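Local coordinates for protein trichothecene 3-O-acetyltransferase (Gibberella zeae, PDB 2RKV) that transfers an acetyl group from acetyl-coenzyme A to the 3-hydroxyl of trichothecene mycotoxins such as T-2 toxin, as a member of the BAHD acyltransferase superfamily, at residues R48-V53 with N177-T181; S260-S266 with E288-A292; V375-A381 with S410-P416. One frame throughout, in Å; residues are numbered along the deposited sequence.

In the fold
Contacts 2 and 3 adjoin one another in the part of the fold that binds coenzyme A and T-2 toxin, whereas contact 1 is packing remote from it. The centres of contacts 2 and 3 are about 9 Å apart, and strands 286-294 and 375-379 are neighbours in one mixed sheet. The two contacts touch through Asp262 OD2 and Ser379 OG, 2.6 Å apart and probably hydrogen-bonded, and through Cys290 N and Val375 O at 2.7 Å. Contact 2 meets mainly coenzyme A, while contact 3 meets both ligands. Contact 1 joins the end of helix 35-52 to the loop between helices 161-176 and 182-187, its centre about 36 Å from that of contact 2 and 31 Å from that of contact 3.

Contact 1 (R48-V53 with N177-T181); sequences RFSEAV and NDPFT
This is a small contact, apolar around Phe180 and polar at the Arg48-Asn177 end, between the C-terminal turn of helix 35-52 and the loop that links helices 161-176 and 182-187. Residues 48-52 are helical, with Ala52 N bonded to Arg48 O (3.0 Å) and Val53 N to Phe49 O (2.8 Å); Val53 then leaves the helix with phi/psi of -134/81. Opposite, Asn177 adopts phi/psi of 65/31 and ends its helix in a Schellman motif, after which residues 178-181 run extended until Thr181 N-caps helix 182-187. The two segments come nearest at Arg48-Asn177 (CA-CA 7.9 Å) and Ala52-Phe180 (CA-CA 8.8 Å). The loop thus presents Phe180, in the m rotamer, to the end of helix 35-52. Phe180 CZ lies 3.7 Å from Phe49 CD2, and Phe180 CE2 lies 3.9 Å from Ala52 CB and 4.3 Å from Val53 CG2. Phe49, with chi1 t, meets Phe180 obliquely, the ring planes at 90° and the centroids 5.7 Å apart. Phe49 also packs on Val167, Leu170 and Leu171 of helix 161-176, and Met185 of helix 182-187 touches both Val53 and Phe180. At the other end Asn177 OD1 lies over one face of the Arg48 guanidinium and 3.4 Å from Arg48 CD, while Arg48 NE donates a hydrogen bond to Ala174 O. No hydrogen bond crosses between the segments.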
loop_
_atom_site.group_PDB
_atom_site.type_symbol
_atom_site.label_atom_id
_atom_site.label_comp_id
_atom_site.label_asym_id
_atom_site.label_seq_id
_atom_site.Cartn_x
_atom_site.Cartn_y
_atom_site.Cartn_z
ATOM N N ARG A 48 -5.067 17.947 -18.602
ATOM C CA ARG A 48 -5.009 17.012 -19.734
ATOM C C ARG A 48 -5.485 15.613 -19.366
ATOM O O ARG A 48 -6.223 14.974 -20.122
ATOM C CB ARG A 48 -3.588 16.929 -20.284
ATOM C CG ARG A 48 -3.224 18.118 -21.128
ATOM C CD ARG A 48 -2.053 17.773 -22.020
ATOM N NE ARG A 48 -0.827 17.897 -21.262
ATOM C CZ ARG A 48 -0.089 18.997 -21.226
ATOM N NH1 ARG A 48 1.017 19.020 -20.500
ATOM N NH2 ARG A 48 -0.458 20.068 -21.918
ATOM N N PHE A 49 -5.061 15.144 -18.198
ATOM C CA PHE A 49 -5.431 13.814 -17.735
ATOM C C PHE A 49 -6.950 13.732 -17.542
ATOM O O PHE A 49 -7.596 12.777 -17.996
ATOM C CB PHE A 49 -4.667 13.517 -16.441
ATOM C CG PHE A 49 -4.723 12.070 -15.990
ATOM C CD1 PHE A 49 -4.217 11.724 -14.736
ATOM C CD2 PHE A 49 -5.251 11.065 -16.801
ATOM C CE1 PHE A 49 -4.244 10.401 -14.285
ATOM C CE2 PHE A 49 -5.283 9.731 -16.352
ATOM C CZ PHE A 49 -4.764 9.409 -15.095
ATOM N N SER A 50 -7.516 14.751 -16.892
ATOM C CA SER A 50 -8.959 14.818 -16.629
ATOM C C SER A 50 -9.775 14.872 -17.916
ATOM O O SER A 50 -10.860 14.293 -18.007
ATOM C CB SER A 50 -9.297 16.052 -15.782
ATOM O OG SER A 50 -8.602 16.012 -14.557
ATOM N N GLU A 51 -9.243 15.569 -18.914
ATOM C CA GLU A 51 -9.918 15.650 -20.202
ATOM C C GLU A 51 -9.944 14.279 -20.871
ATOM O O GLU A 51 -10.977 13.871 -21.416
ATOM C CB GLU A 51 -9.257 16.708 -21.092
ATOM C CG GLU A 51 -9.517 18.122 -20.598
ATOM C CD GLU A 51 -8.674 19.174 -21.294
ATOM O OE1 GLU A 51 -7.587 18.839 -21.821
ATOM O OE2 GLU A 51 -9.099 20.349 -21.298
ATOM N N ALA A 52 -8.821 13.561 -20.788
ATOM C CA ALA A 52 -8.698 12.221 -21.365
ATOM C C ALA A 52 -9.519 11.160 -20.613
ATOM O O ALA A 52 -10.168 10.315 -21.234
ATOM C CB ALA A 52 -7.228 11.813 -21.435
ATOM N N VAL A 53 -9.467 11.208 -19.280
ATOM C CA VAL A 53 -10.132 10.231 -18.413
ATOM C C VAL A 53 -10.861 10.985 -17.303
ATOM O O VAL A 53 -10.337 11.138 -16.190
ATOM C CB VAL A 53 -9.116 9.207 -17.834
ATOM C CG1 VAL A 53 -9.825 8.118 -17.031
ATOM C CG2 VAL A 53 -8.286 8.574 -18.969
ATOM N N ASN A 177 2.850 15.792 -21.702
ATOM C CA ASN A 177 2.074 15.827 -22.947
ATOM C C ASN A 177 2.414 14.647 -23.879
ATOM O O ASN A 177 2.347 14.755 -25.106
ATOM C CB ASN A 177 2.223 17.183 -23.660
ATOM C CG ASN A 177 1.035 17.518 -24.551
ATOM O OD1 ASN A 177 0.005 16.838 -24.543
ATOM N ND2 ASN A 177 1.180 18.581 -25.331
ATOM N N ASP A 178 2.775 13.517 -23.271
ATOM C CA ASP A 178 3.011 12.273 -23.997
ATOM C C ASP A 178 1.692 11.514 -24.159
ATOM O O ASP A 178 0.911 11.438 -23.208
ATOM C CB ASP A 178 4.036 11.420 -23.248
ATOM C CG ASP A 178 5.414 12.059 -23.207
ATOM O OD1 ASP A 178 5.750 12.840 -24.131
ATOM O OD2 ASP A 178 6.180 11.771 -22.255
ATOM N N PRO A 179 1.443 10.939 -25.352
ATOM C CA PRO A 179 0.114 10.351 -25.602
ATOM C C PRO A 179 -0.113 9.048 -24.832
ATOM O O PRO A 179 0.846 8.316 -24.554
ATOM C CB PRO A 179 0.123 10.078 -27.111
ATOM C CG PRO A 179 1.568 9.904 -27.460
ATOM C CD PRO A 179 2.362 10.762 -26.495
ATOM N N PHE A 180 -1.367 8.773 -24.473
ATOM C CA PHE A 180 -1.690 7.494 -23.846
ATOM C C PHE A 180 -1.827 6.444 -24.943
ATOM O O PHE A 180 -2.311 6.746 -26.038
ATOM C CB PHE A 180 -3.004 7.555 -23.051
ATOM C CG PHE A 180 -2.998 8.516 -21.873
ATOM C CD1 PHE A 180 -1.826 9.086 -21.381
ATOM C CD2 PHE A 180 -4.197 8.807 -21.221
ATOM C CE1 PHE A 180 -1.860 9.962 -20.288
ATOM C CE2 PHE A 180 -4.244 9.669 -20.126
ATOM C CZ PHE A 180 -3.067 10.249 -19.655
ATOM N N THR A 181 -1.417 5.211 -24.658
ATOM C CA THR A 181 -1.617 4.126 -25.622
ATOM C C THR A 181 -3.062 3.642 -25.593
ATOM O O THR A 181 -3.781 3.870 -24.612
ATOM C CB THR A 181 -0.701 2.928 -25.346
ATOM O OG1 THR A 181 -1.082 2.309 -24.110
ATOM C CG2 THR A 181 0.759 3.369 -25.276
#

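Contact 2 (S260-S266 with E288-A292); sequences STDDALS and EFCRA. With COA (coenzyme A), chain B.
The first turns of helix 261-277 pack against strand 288-292; the axes of 261-266 and 288-292 come within 11.8 Å, roughly antiparallel at 148°. Arg291, all-trans from chi1 to chi3, extends from the strand to the helix start. Arg291 NH2 donates to Asp262 OD1 (2.9 Å) and Asp263 OD1 (2.8 Å), and Arg291 NH1 to Asp263 OD1 (2.9 Å), forming a salt-bridge network. Water 1 links Asp262 OD1 (2.6 Å) to Arg291 NE (2.8 Å). Asp262 is t at chi1, its OD2 hydrogen-bonded to Ser379 OG; Asp263 is m, its OD2 salt-bridged to Arg335. Ser260, in the p rotamer, and Asp263 form a capping box: Asp263 N to Ser260 OG and Ser260 N to Asp263 OD2, both 2.9 Å. Phe289, chi1 t, brings CZ within 3.9 Å of Ser266 CB. Ser260 OG donates to coenzyme A O5A (2.5 Å), and Thr261 N (2.9 Å) and OG1 (2.7 Å) to O9A of the 3'-phosphate. A capped helix start receiving cofactor phosphates thus forms part of the coenzyme A site.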
loop_
_atom_site.group_PDB
_atom_site.type_symbol
_atom_site.label_atom_id
_atom_site.label_comp_id
_atom_site.label_asym_id
_atom_site.label_seq_id
_atom_site.Cartn_x
_atom_site.Cartn_y
_atom_site.Cartn_z
ATOM N N SER A 260 11.205 -15.935 -3.861
ATOM C CA SER A 260 11.644 -14.641 -4.374
ATOM C C SER A 260 12.385 -13.825 -3.318
ATOM O O SER A 260 12.346 -14.126 -2.108
ATOM C CB SER A 260 10.429 -13.833 -4.832
ATOM O OG SER A 260 9.607 -13.484 -3.733
ATOM N N THR A 261 13.035 -12.762 -3.790
ATOM C CA THR A 261 13.634 -11.760 -2.920
ATOM C C THR A 261 12.586 -11.244 -1.925
ATOM O O THR A 261 12.837 -11.183 -0.717
ATOM C CB THR A 261 14.214 -10.591 -3.768
ATOM O OG1 THR A 261 15.236 -11.098 -4.640
ATOM C CG2 THR A 261 14.824 -9.525 -2.882
ATOM N N ASP A 262 11.411 -10.891 -2.448
ATOM C CA ASP A 262 10.301 -10.399 -1.636
ATOM C C ASP A 262 9.866 -11.433 -0.582
ATOM O O ASP A 262 9.660 -11.091 0.583
ATOM C CB ASP A 262 9.136 -10.009 -2.549
ATOM C CG ASP A 262 8.123 -9.120 -1.866
ATOM O OD1 ASP A 262 7.461 -9.591 -0.907
ATOM O OD2 ASP A 262 7.996 -7.948 -2.313
ATOM N N ASP A 263 9.752 -12.698 -0.990
ATOM C CA ASP A 263 9.470 -13.799 -0.051
ATOM C C ASP A 263 10.479 -13.836 1.102
ATOM O O ASP A 263 10.112 -13.975 2.277
ATOM C CB ASP A 263 9.592 -15.155 -0.748
ATOM C CG ASP A 263 8.470 -15.444 -1.735
ATOM O OD1 ASP A 263 7.421 -14.758 -1.733
ATOM O OD2 ASP A 263 8.668 -16.380 -2.537
ATOM N N ALA A 264 11.757 -13.735 0.750
ATOM C CA ALA A 264 12.849 -13.869 1.718
ATOM C C ALA A 264 12.812 -12.747 2.760
ATOM O O ALA A 264 12.922 -12.997 3.962
ATOM C CB ALA A 264 14.196 -13.924 0.994
ATOM N N LEU A 265 12.634 -11.508 2.303
ATOM C CA LEU A 265 12.541 -10.387 3.238
ATOM C C LEU A 265 11.289 -10.490 4.102
ATOM O O LEU A 265 11.330 -10.247 5.308
ATOM C CB LEU A 265 12.573 -9.036 2.509
ATOM C CG LEU A 265 12.554 -7.823 3.456
ATOM C CD1 LEU A 265 13.637 -7.899 4.545
ATOM C CD2 LEU A 265 12.626 -6.490 2.702
ATOM N N SER A 266 10.164 -10.839 3.481
ATOM C CA SER A 266 8.925 -11.029 4.226
ATOM C C SER A 266 9.125 -12.083 5.335
ATOM O O SER A 266 8.728 -11.864 6.489
ATOM C CB SER A 266 7.779 -11.411 3.286
ATOM O OG SER A 266 7.559 -10.388 2.313
ATOM N N GLU A 288 -0.141 -15.133 12.881
ATOM C CA GLU A 288 -0.632 -15.140 11.508
ATOM C C GLU A 288 0.063 -14.059 10.690
ATOM O O GLU A 288 0.107 -12.904 11.102
ATOM C CB GLU A 288 -2.142 -14.934 11.468
ATOM C CG GLU A 288 -2.746 -15.122 10.071
ATOM C CD GLU A 288 -4.242 -14.906 10.057
ATOM O OE1 GLU A 288 -4.690 -13.834 10.518
ATOM O OE2 GLU A 288 -4.971 -15.796 9.572
ATOM N N PHE A 289 0.634 -14.456 9.558
ATOM C CA PHE A 289 1.169 -13.496 8.581
ATOM C C PHE A 289 0.073 -13.252 7.546
ATOM O O PHE A 289 -0.456 -14.210 6.964
ATOM C CB PHE A 289 2.411 -14.070 7.889
ATOM C CG PHE A 289 3.244 -13.045 7.153
ATOM C CD1 PHE A 289 4.392 -12.526 7.734
ATOM C CD2 PHE A 289 2.893 -12.614 5.863
ATOM C CE1 PHE A 289 5.195 -11.593 7.053
ATOM C CE2 PHE A 289 3.688 -11.665 5.179
ATOM C CZ PHE A 289 4.830 -11.159 5.776
ATOM N N CYS A 290 -0.267 -11.977 7.324
ATOM C CA CYS A 290 -1.249 -11.607 6.310
ATOM C C CYS A 290 -0.487 -10.827 5.247
ATOM O O CYS A 290 0.055 -9.755 5.542
ATOM C CB CYS A 290 -2.336 -10.709 6.915
ATOM S SG CYS A 290 -3.191 -11.405 8.372
ATOM N N ARG A 291 -0.433 -11.366 4.031
ATOM C CA ARG A 291 0.370 -10.759 2.955
ATOM C C ARG A 291 -0.515 -10.237 1.821
ATOM O O ARG A 291 -1.291 -10.993 1.255
ATOM C CB ARG A 291 1.361 -11.787 2.394
ATOM C CG ARG A 291 2.431 -11.195 1.496
ATOM C CD ARG A 291 3.137 -12.292 0.700
ATOM N NE ARG A 291 4.427 -11.874 0.149
ATOM C CZ ARG A 291 5.262 -12.707 -0.474
ATOM N NH1 ARG A 291 4.916 -13.983 -0.615
ATOM N NH2 ARG A 291 6.424 -12.272 -0.949
ATOM N N ALA A 292 -0.396 -8.946 1.500
ATOM C CA ALA A 292 -1.157 -8.377 0.380
ATOM C C ALA A 292 -0.631 -8.926 -0.944
ATOM O O ALA A 292 0.587 -8.990 -1.170
ATOM C CB ALA A 292 -1.089 -6.856 0.388
HETATM N N1A COA B . 13.200 -20.154 -11.023
HETATM C C2A COA B . 13.675 -19.338 -10.017
HETATM N N3A COA B . 12.989 -18.191 -9.667
HETATM C C4A COA B . 11.841 -17.880 -10.323
HETATM C C5A COA B . 11.342 -18.697 -11.340
HETATM C C6A COA B . 12.034 -19.852 -11.699
HETATM N N6A COA B . 11.722 -20.490 -12.830
HETATM N N7A COA B . 10.193 -18.143 -11.804
HETATM C C8A COA B . 9.957 -17.003 -11.110
HETATM N N9A COA B . 10.967 -16.832 -10.193
HETATM C C1B COA B . 11.140 -15.707 -9.263
HETATM C C2B COA B . 11.567 -14.476 -10.036
HETATM O O2B COA B . 12.935 -14.506 -10.326
HETATM C C3B COA B . 11.192 -13.388 -9.059
HETATM O O3B COA B . 12.102 -13.391 -8.001
HETATM P P3B COA B . 13.117 -12.185 -7.787
HETATM O O7A COA B . 12.308 -10.911 -7.663
HETATM O O8A COA B . 14.011 -12.169 -8.999
HETATM O O9A COA B . 13.913 -12.471 -6.544
HETATM C C4B COA B . 9.940 -13.926 -8.423
HETATM O O4B COA B . 9.928 -15.332 -8.631
HETATM C C5B COA B . 8.715 -13.269 -9.010
HETATM O O5B COA B . 7.732 -13.714 -8.133
HETATM P P1A COA B . 6.334 -12.964 -8.021
HETATM O O1A COA B . 5.821 -12.580 -9.407
HETATM O O2A COA B . 5.381 -13.833 -7.235
HETATM O O3A COA B . 6.646 -11.548 -7.349
HETATM P P2A COA B . 7.373 -11.267 -5.959
HETATM O O4A COA B . 8.438 -10.223 -6.201
HETATM O O5A COA B . 7.831 -12.513 -5.257
HETATM O O6A COA B . 6.199 -10.621 -5.095
HETATM C CBP COA B . 3.987 -10.442 -4.250
HETATM C CCP COA B . 5.127 -11.398 -4.595
HETATM C CDP COA B . 4.466 -9.445 -3.192
HETATM C CEP COA B . 2.831 -11.236 -3.647
HETATM C CAP COA B . 3.581 -9.732 -5.550
HETATM O OAP COA B . 3.133 -10.660 -6.519
HETATM C C9P COA B . 2.483 -8.744 -5.331
HETATM O O9P COA B . 1.156 -9.176 -5.429
HETATM N N8P COA B . 2.869 -7.506 -5.055
HETATM C C7P COA B . 1.938 -6.442 -4.772
HETATM C C6P COA B . 1.408 -6.563 -3.351
HETATM C C5P COA B . 0.487 -5.397 -3.147
HETATM O O5P COA B . -0.387 -5.141 -4.002
HETATM N N4P COA B . 0.676 -4.690 -2.041
HETATM O O HOH W 1 5.321 -9.231 0.596
#

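Contact 3 (V375-A381 with S410-P416); sequences VMLSSWA and SLMYFMP. With ZBA (12,13-Epoxytrichothec-9-ene-3,4,8,15-tetrol-4,15-diacetate-8-isovalerate), chain D.
Strands 375-379 and 411-414 lie side by side and parallel, their axes 4.6 Å apart at 22°, paired from Met376 with Leu411 to Ser379 with Phe414. Hydrogen bonds alternate between them, from Met376 N to Ser410 O (2.8 Å) at one end and Trp380 N to Phe414 O (2.8 Å) at the other. On the Leu377 face, Leu377 CD1 fills the gap between Met412 CB (3.8 Å) and the Phe414 ring, a CH-pi contact 4.0 Å from the centroid, while Val375 CG1 rests on Met412 SD (3.7 Å). On the Tyr413 face, small Ser378 admits the Tyr413 ring (CB to CD2, 3.9 Å). Trp380 wedges in with CZ2 near Tyr413 CD2 (3.6 Å), CE3 near Met415 CE (4.2 Å) and CB near Pro416 CD (4.1 Å). The pair lines both pockets: Ser378, Leu411 and Tyr413 for the toxin, Tyr413 OH donating to O10 (2.9 Å); Ser378, Ser379 and Trp380 for coenzyme A, hydrogen-bonded by Ser379 O. Helix 261-277 packs on Leu377, Met412 and Phe414, and strands 286-294 and 423-430 flank the pair.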
loop_
_atom_site.group_PDB
_atom_site.type_symbol
_atom_site.label_atom_id
_atom_site.label_comp_id
_atom_site.label_asym_id
_atom_site.label_seq_id
_atom_site.Cartn_x
_atom_site.Cartn_y
_atom_site.Cartn_z
ATOM N N VAL A 375 1.513 -10.272 11.571
ATOM C CA VAL A 375 2.202 -9.341 10.684
ATOM C C VAL A 375 1.227 -9.070 9.553
ATOM O O VAL A 375 0.695 -10.004 8.969
ATOM C CB VAL A 375 3.509 -9.929 10.115
ATOM C CG1 VAL A 375 4.063 -9.030 8.994
ATOM C CG2 VAL A 375 4.544 -10.124 11.219
ATOM N N MET A 376 0.968 -7.795 9.268
ATOM C CA MET A 376 0.108 -7.431 8.140
ATOM C C MET A 376 0.958 -6.605 7.184
ATOM O O MET A 376 1.205 -5.430 7.441
ATOM C CB MET A 376 -1.110 -6.631 8.613
ATOM C CG MET A 376 -1.943 -7.333 9.699
ATOM S SD MET A 376 -3.150 -6.264 10.514
ATOM C CE MET A 376 -2.077 -5.119 11.391
ATOM N N LEU A 377 1.420 -7.232 6.106
ATOM C CA LEU A 377 2.404 -6.611 5.215
ATOM C C LEU A 377 1.878 -6.398 3.801
ATOM O O LEU A 377 1.278 -7.301 3.212
ATOM C CB LEU A 377 3.691 -7.451 5.155
ATOM C CG LEU A 377 4.657 -7.095 4.011
ATOM C CD1 LEU A 377 5.424 -5.816 4.322
ATOM C CD2 LEU A 377 5.608 -8.227 3.692
ATOM N N SER A 378 2.117 -5.200 3.264
ATOM C CA SER A 378 1.859 -4.935 1.850
ATOM C C SER A 378 3.115 -4.455 1.156
ATOM O O SER A 378 3.668 -3.409 1.502
ATOM C CB SER A 378 0.736 -3.918 1.654
ATOM O OG SER A 378 0.497 -3.709 0.265
ATOM N N SER A 379 3.557 -5.222 0.162
ATOM C CA SER A 379 4.744 -4.870 -0.588
ATOM C C SER A 379 4.428 -4.027 -1.814
ATOM O O SER A 379 3.696 -4.461 -2.716
ATOM C CB SER A 379 5.487 -6.121 -1.031
ATOM O OG SER A 379 6.565 -5.771 -1.876
ATOM N N TRP A 380 5.007 -2.835 -1.844
ATOM C CA TRP A 380 4.926 -1.965 -3.015
ATOM C C TRP A 380 6.206 -2.038 -3.835
ATOM O O TRP A 380 6.453 -1.188 -4.699
ATOM C CB TRP A 380 4.662 -0.517 -2.575
ATOM C CG TRP A 380 3.395 -0.330 -1.793
ATOM C CD1 TRP A 380 2.320 -1.181 -1.734
ATOM C CD2 TRP A 380 3.052 0.806 -0.993
ATOM N NE1 TRP A 380 1.337 -0.645 -0.929
ATOM C CE2 TRP A 380 1.761 0.575 -0.466
ATOM C CE3 TRP A 380 3.714 2.001 -0.668
ATOM C CZ2 TRP A 380 1.115 1.494 0.376
ATOM C CZ3 TRP A 380 3.068 2.922 0.169
ATOM C CH2 TRP A 380 1.782 2.659 0.678
ATOM N N ALA A 381 7.011 -3.071 -3.580
ATOM C CA ALA A 381 8.360 -3.165 -4.146
ATOM C C ALA A 381 8.410 -3.043 -5.669
ATOM O O ALA A 381 9.349 -2.462 -6.213
ATOM C CB ALA A 381 9.044 -4.459 -3.703
ATOM N N SER A 410 1.771 -3.862 14.026
ATOM C CA SER A 410 2.011 -5.004 13.134
ATOM C C SER A 410 1.749 -4.733 11.645
ATOM O O SER A 410 1.948 -5.619 10.798
ATOM C CB SER A 410 1.255 -6.249 13.610
ATOM O OG SER A 410 1.726 -6.621 14.895
ATOM N N LEU A 411 1.304 -3.518 11.336
ATOM C CA LEU A 411 1.171 -3.098 9.940
ATOM C C LEU A 411 2.550 -2.793 9.356
ATOM O O LEU A 411 3.385 -2.145 10.001
ATOM C CB LEU A 411 0.263 -1.867 9.828
ATOM C CG LEU A 411 -0.073 -1.353 8.425
ATOM C CD1 LEU A 411 -0.755 -2.429 7.581
ATOM C CD2 LEU A 411 -0.958 -0.110 8.557
ATOM N N MET A 412 2.792 -3.246 8.123
ATOM C CA MET A 412 4.097 -3.056 7.502
ATOM C C MET A 412 3.976 -2.852 6.000
ATOM O O MET A 412 3.045 -3.363 5.380
ATOM C CB MET A 412 5.008 -4.255 7.768
ATOM C CG MET A 412 5.123 -4.633 9.220
ATOM S SD MET A 412 6.212 -6.050 9.430
ATOM C CE MET A 412 6.043 -6.256 11.205
ATOM N N TYR A 413 4.919 -2.095 5.438
ATOM C CA TYR A 413 5.022 -1.894 3.987
ATOM C C TYR A 413 6.444 -2.095 3.482
ATOM O O TYR A 413 7.415 -1.845 4.209
ATOM C CB TYR A 413 4.585 -0.473 3.598
ATOM C CG TYR A 413 3.161 -0.163 3.976
ATOM C CD1 TYR A 413 2.859 0.479 5.178
ATOM C CD2 TYR A 413 2.107 -0.528 3.138
ATOM C CE1 TYR A 413 1.534 0.747 5.541
ATOM C CE2 TYR A 413 0.784 -0.265 3.490
ATOM C CZ TYR A 413 0.505 0.378 4.691
ATOM O OH TYR A 413 -0.811 0.629 5.034
ATOM N N PHE A 414 6.568 -2.546 2.232
ATOM C CA PHE A 414 7.823 -2.371 1.495
ATOM C C PHE A 414 7.614 -1.221 0.517
ATOM O O PHE A 414 6.611 -1.188 -0.206
ATOM C CB PHE A 414 8.228 -3.607 0.682
ATOM C CG PHE A 414 8.514 -4.845 1.506
ATOM C CD1 PHE A 414 8.732 -4.772 2.876
ATOM C CD2 PHE A 414 8.583 -6.090 0.880
ATOM C CE1 PHE A 414 9.011 -5.928 3.615
ATOM C CE2 PHE A 414 8.846 -7.251 1.619
ATOM C CZ PHE A 414 9.055 -7.162 2.987
ATOM N N MET A 415 8.561 -0.292 0.490
ATOM C CA MET A 415 8.529 0.794 -0.490
ATOM C C MET A 415 8.831 0.270 -1.891
ATOM O O MET A 415 9.348 -0.843 -2.040
ATOM C CB MET A 415 9.555 1.867 -0.109
ATOM C CG MET A 415 9.304 2.530 1.258
ATOM S SD MET A 415 7.651 3.267 1.401
ATOM C CE MET A 415 6.751 1.977 2.260
ATOM N N PRO A 416 8.491 1.054 -2.932
ATOM C CA PRO A 416 8.991 0.683 -4.254
ATOM C C PRO A 416 10.518 0.529 -4.202
ATOM O O PRO A 416 11.210 1.362 -3.619
ATOM C CB PRO A 416 8.549 1.858 -5.145
ATOM C CG PRO A 416 7.352 2.431 -4.432
ATOM C CD PRO A 416 7.644 2.264 -2.964
HETATM O O18 ZBA D . -5.124 -1.869 9.154
HETATM C C44 ZBA D . -5.879 -1.177 8.603
HETATM C C45 ZBA D . -7.194 -0.722 9.122
HETATM C C46 ZBA D . -7.150 0.669 9.557
HETATM C C48 ZBA D . -6.166 0.843 10.595
HETATM C C47 ZBA D . -8.380 1.230 10.203
HETATM O O17 ZBA D . -5.601 -0.672 7.397
HETATM C C31 ZBA D . -4.295 -0.805 6.814
HETATM C C30 ZBA D . -4.133 -2.100 6.092
HETATM C C32 ZBA D . -4.112 0.405 5.976
HETATM C C39 ZBA D . -4.130 1.704 6.750
HETATM C C33 ZBA D . -3.986 0.331 4.687
HETATM C C34 ZBA D . -3.980 -0.931 3.914
HETATM O O10 ZBA D . -2.583 -1.216 3.698
HETATM C C29 ZBA D . -4.621 -2.128 4.643
HETATM C C38 ZBA D . -6.135 -1.949 4.611
HETATM O O12 ZBA D . -6.735 -2.598 5.721
HETATM C C40 ZBA D . -7.893 -3.228 5.611
HETATM C C41 ZBA D . -8.303 -3.802 6.947
HETATM O O13 ZBA D . -8.512 -3.364 4.668
HETATM C C28 ZBA D . -4.217 -3.469 3.898
HETATM C C37 ZBA D . -4.929 -4.725 4.438
HETATM C C35 ZBA D . -2.698 -3.563 3.960
HETATM C C25 ZBA D . -2.279 -2.437 3.089
HETATM C C36 ZBA D . -1.871 -4.348 4.832
HETATM O O11 ZBA D . -2.184 -4.838 3.550
HETATM C C27 ZBA D . -4.391 -3.289 2.353
HETATM C C26 ZBA D . -3.089 -2.688 1.857
HETATM O O16 ZBA D . -3.274 -1.534 1.087
HETATM O O14 ZBA D . -4.492 -4.613 1.819
HETATM C C42 ZBA D . -5.114 -4.966 0.701
HETATM O O15 ZBA D . -5.154 -6.090 0.319
HETATM C C43 ZBA D . -5.660 -3.823 0.018
#